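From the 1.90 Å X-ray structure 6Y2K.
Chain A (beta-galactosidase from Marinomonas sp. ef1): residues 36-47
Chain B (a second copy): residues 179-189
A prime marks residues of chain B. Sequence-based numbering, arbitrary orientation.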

# COMPACT_ATOMS: atom_id res chain seq x y z
N GLU A 36 51.73 -3.58 -14.08
CA GLU A 36 51.34 -4.39 -12.91
C GLU A 36 50.76 -5.79 -13.20
O GLU A 36 50.71 -6.62 -12.30
N PHE A 37 50.32 -6.05 -14.44
CA PHE A 37 49.85 -7.39 -14.82
C PHE A 37 50.72 -8.07 -15.88
O PHE A 37 50.25 -9.01 -16.54
N SER A 38 51.98 -7.66 -16.01
CA SER A 38 52.82 -8.04 -17.17
C SER A 38 53.81 -9.20 -16.94
O SER A 38 54.61 -9.49 -17.82
N TRP A 39 53.75 -9.89 -15.80
CA TRP A 39 54.74 -10.95 -15.50
C TRP A 39 54.80 -12.02 -16.59
O TRP A 39 55.90 -12.40 -16.99
N SER A 40 53.67 -12.49 -17.11
CA SER A 40 53.71 -13.50 -18.19
C SER A 40 54.32 -12.97 -19.50
O SER A 40 54.81 -13.76 -20.30
N THR A 41 54.29 -11.65 -19.72
CA THR A 41 54.98 -11.02 -20.86
C THR A 41 56.48 -10.93 -20.58
O THR A 41 57.30 -11.23 -21.45
N ILE A 42 56.84 -10.55 -19.35
CA ILE A 42 58.25 -10.42 -18.94
C ILE A 42 58.95 -11.79 -18.90
O ILE A 42 60.07 -11.91 -19.39
N GLU A 43 58.31 -12.79 -18.29
CA GLU A 43 58.92 -14.09 -18.02
C GLU A 43 57.91 -15.21 -18.30
O GLU A 43 57.32 -15.78 -17.36
N PRO A 44 57.69 -15.53 -19.58
CA PRO A 44 56.71 -16.58 -19.94
C PRO A 44 57.13 -17.98 -19.51
O PRO A 44 56.27 -18.84 -19.35
N THR A 45 58.44 -18.20 -19.36
CA THR A 45 59.00 -19.44 -18.84
C THR A 45 60.23 -19.02 -18.03
O THR A 45 60.88 -18.04 -18.39
N PRO A 46 60.54 -19.72 -16.91
CA PRO A 46 61.55 -19.22 -15.98
C PRO A 46 62.93 -19.02 -16.60
O PRO A 46 63.46 -19.91 -17.27
N GLY A 47 63.49 -17.83 -16.39
CA GLY A 47 64.82 -17.49 -16.85
C GLY A 47 64.88 -16.88 -18.24
O GLY A 47 65.95 -16.46 -18.65
N GLY B 179 42.99 -14.33 -25.13
CA GLY B 179 43.54 -13.06 -24.63
C GLY B 179 44.27 -13.20 -23.29
O GLY B 179 44.17 -12.32 -22.43
N ASN B 180 45.05 -14.27 -23.15
CA ASN B 180 45.68 -14.63 -21.87
C ASN B 180 46.84 -13.72 -21.45
O ASN B 180 47.39 -13.90 -20.35
N VAL B 181 47.21 -12.75 -22.29
CA VAL B 181 48.07 -11.64 -21.83
C VAL B 181 47.44 -10.91 -20.63
O VAL B 181 48.14 -10.46 -19.71
N PHE B 182 46.11 -10.83 -20.64
CA PHE B 182 45.33 -10.24 -19.55
C PHE B 182 45.56 -10.99 -18.23
O PHE B 182 45.50 -12.23 -18.18
N TRP B 183 45.87 -10.24 -17.17
CA TRP B 183 46.18 -10.79 -15.85
C TRP B 183 47.24 -11.91 -15.86
O TRP B 183 47.20 -12.82 -15.03
N SER B 184 48.19 -11.83 -16.78
CA SER B 184 49.26 -12.84 -16.91
C SER B 184 48.75 -14.30 -16.85
O SER B 184 49.27 -15.14 -16.11
N MET B 185 47.71 -14.57 -17.63
CA MET B 185 47.10 -15.91 -17.67
C MET B 185 47.83 -16.89 -18.61
O MET B 185 47.51 -18.08 -18.62
N ASP B 186 48.79 -16.40 -19.40
CA ASP B 186 49.45 -17.19 -20.46
C ASP B 186 49.95 -18.56 -20.00
O ASP B 186 50.66 -18.66 -18.99
N TYR B 187 49.57 -19.60 -20.74
CA TYR B 187 50.02 -20.98 -20.50
C TYR B 187 51.18 -21.35 -21.42
O TYR B 187 51.19 -21.01 -22.60
N ARG B 188 52.16 -22.06 -20.85
CA ARG B 188 53.28 -22.61 -21.61
C ARG B 188 52.90 -23.87 -22.40
O ARG B 188 53.58 -24.22 -23.37
N SER B 189 51.85 -24.56 -21.95
CA SER B 189 51.41 -25.81 -22.56
C SER B 189 49.96 -26.08 -22.18
O SER B 189 49.43 -25.49 -21.23

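The contact between the stretches buries 499 Å², both sides summed. CA-to-CB bonds aimed toward the partner identify the side chains that point in: Phe37 and Ser40 from chain A, Ser184′, Asp186′ and Arg188′ from chain B.

Direct hydrogen bonds centre on Ser40 and Ser184′, whose CA atoms lie 4.7 Å apart. With chi1 at -74° (m), Ser184′ donates from OG to Phe37 O at 2.6 Å and accepts from Ser40 N at 2.9 Å; the N-H...O angle of 176° makes the second bond almost linear. Trp39 N also lies 3.1 Å from Ser184′ OG, but its angle is too poor for a hydrogen bond. Ser40, a p rotamer, sends its OG to Asp186′ OD2 at 2.6 Å, the aspartate being m. At the Thr45 end of the contact, the extended t rotamer of Thr45 presents OG1 near the guanidinium plane of Arg188′, and NH1 donates to it at 2.9 Å with an angle of 157°. The arginine chain (m, t, m, then chi4 164°) also passes Pro44, its CG 3.3 Å from Pro44 O.

The aromatic contact pairs Phe37 and Trp183′, both m at chi1. The Trp183′ CB points sideways, yet the ring end comes nearer, placing CD1 over one Phe37 face, 3.9 Å from Phe37 CG. A centroid separation of 4.6 Å to the five-membered ring and planes at 57° support an edge-to-face pair.

Three waters link the chains. Water 1 donates to Ser40 OG (2.8 Å) and Val181′ O (3.1 Å) and hydrogen-bonds Thr41 OG1 (2.7 Å); that threonine is m, with OG1 3.7 Å from Val181′ CG2. Water 2 joins Ser40 O (2.6 Å) to Asp186′ OD2 (3.0 Å, weak), while water 3 joins Pro44 O (2.8 Å) to Asp186′ O (3.2 Å, weak).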

# COMPACT_ATOMS: atom_id res chain seq x y z
CB GLU A 36 50.41 -3.60 -11.95
CG GLU A 36 48.91 -3.55 -12.27
CD GLU A 36 48.53 -2.69 -13.48
OE1 GLU A 36 49.41 -2.13 -14.18
OE2 GLU A 36 47.31 -2.57 -13.72
CB PHE A 37 48.39 -7.32 -15.31
CG PHE A 37 47.41 -6.80 -14.29
CD1 PHE A 37 47.31 -7.37 -13.03
CD2 PHE A 37 46.54 -5.77 -14.61
CE1 PHE A 37 46.39 -6.90 -12.09
CE2 PHE A 37 45.60 -5.31 -13.69
CZ PHE A 37 45.53 -5.88 -12.43
CB SER A 38 53.56 -6.80 -17.71
OG SER A 38 54.51 -6.29 -16.79
CB TRP A 39 54.52 -11.58 -14.11
CG TRP A 39 55.73 -12.28 -13.50
CD1 TRP A 39 56.73 -12.96 -14.16
CD2 TRP A 39 56.04 -12.39 -12.10
NE1 TRP A 39 57.63 -13.48 -13.26
CE2 TRP A 39 57.23 -13.14 -11.99
CE3 TRP A 39 55.42 -11.95 -10.93
CZ2 TRP A 39 57.83 -13.44 -10.76
CZ3 TRP A 39 56.00 -12.25 -9.71
CH2 TRP A 39 57.20 -12.98 -9.63
CB SER A 40 52.33 -14.13 -18.47
OG SER A 40 51.51 -13.32 -19.29
CB THR A 41 54.39 -9.63 -21.17
OG1 THR A 41 52.99 -9.75 -21.46
CG2 THR A 41 55.08 -8.98 -22.36
CB ILE A 42 58.40 -9.74 -17.57
CG1 ILE A 42 57.86 -8.30 -17.60
CG2 ILE A 42 59.87 -9.73 -17.13
CD1 ILE A 42 57.61 -7.71 -16.24
CB GLU A 43 59.45 -14.16 -16.58
CG GLU A 43 60.42 -15.32 -16.33
CD GLU A 43 61.03 -15.32 -14.93
OE1 GLU A 43 60.46 -14.71 -14.02
OE2 GLU A 43 62.09 -15.96 -14.72
CB PRO A 44 56.61 -16.51 -21.47
CG PRO A 44 57.67 -15.58 -21.93
CD PRO A 44 58.24 -14.85 -20.76
CB THR A 45 59.31 -20.43 -19.99
OG1 THR A 45 59.72 -21.70 -19.48
CG2 THR A 45 60.40 -19.89 -20.94
CB PRO A 46 61.61 -20.30 -14.89
CG PRO A 46 60.95 -21.49 -15.47
CD PRO A 46 59.93 -20.97 -16.42
CB ASN B 180 46.11 -16.10 -21.86
CG ASN B 180 44.93 -17.06 -21.71
OD1 ASN B 180 43.87 -16.68 -21.19
ND2 ASN B 180 45.12 -18.31 -22.15
CB VAL B 181 48.38 -10.65 -22.98
CG1 VAL B 181 47.13 -9.92 -23.46
CG2 VAL B 181 49.47 -9.67 -22.54
CB PHE B 182 43.84 -10.24 -19.93
CG PHE B 182 42.97 -9.47 -18.98
CD1 PHE B 182 42.95 -8.08 -19.00
CD2 PHE B 182 42.14 -10.14 -18.07
CE1 PHE B 182 42.16 -7.36 -18.12
CE2 PHE B 182 41.32 -9.43 -17.20
CZ PHE B 182 41.33 -8.04 -17.23
CB TRP B 183 44.89 -11.26 -15.13
CG TRP B 183 43.92 -10.17 -14.79
CD1 TRP B 183 44.12 -8.82 -14.84
CD2 TRP B 183 42.59 -10.35 -14.27
NE1 TRP B 183 43.00 -8.15 -14.42
CE2 TRP B 183 42.04 -9.06 -14.06
CE3 TRP B 183 41.80 -11.47 -13.99
CZ2 TRP B 183 40.75 -8.86 -13.60
CZ3 TRP B 183 40.51 -11.27 -13.51
CH2 TRP B 183 40.00 -9.98 -13.32
CB SER B 184 50.35 -12.58 -15.86
OG SER B 184 51.15 -11.45 -16.21
CB MET B 185 45.62 -15.81 -18.05
CG MET B 185 44.71 -15.29 -16.93
SD MET B 185 42.93 -15.30 -17.32
CE MET B 185 42.83 -14.02 -18.57
CB ASP B 186 50.64 -16.43 -21.07
CG ASP B 186 50.20 -15.22 -21.90
OD1 ASP B 186 49.37 -15.39 -22.82
OD2 ASP B 186 50.72 -14.11 -21.62
CB TYR B 187 48.85 -21.95 -20.72
CG TYR B 187 47.66 -21.58 -19.87
CD1 TYR B 187 47.62 -21.90 -18.51
CD2 TYR B 187 46.59 -20.87 -20.41
CE1 TYR B 187 46.54 -21.55 -17.73
CE2 TYR B 187 45.51 -20.51 -19.63
CZ TYR B 187 45.49 -20.85 -18.28
OH TYR B 187 44.42 -20.48 -17.50
CB ARG B 188 54.43 -22.98 -20.67
CG ARG B 188 55.03 -21.82 -19.90
CD ARG B 188 56.33 -22.24 -19.23
NE ARG B 188 56.15 -23.39 -18.34
CZ ARG B 188 57.12 -24.17 -17.87
NH1 ARG B 188 58.40 -23.94 -18.18
NH2 ARG B 188 56.83 -25.18 -17.07
CB SER B 189 52.29 -26.96 -22.06
OG SER B 189 52.12 -27.17 -20.66
O HOH W 1 51.27 -10.54 -19.53
O HOH W 2 53.55 -14.61 -22.43
O HOH W 3 53.61 -18.23 -20.08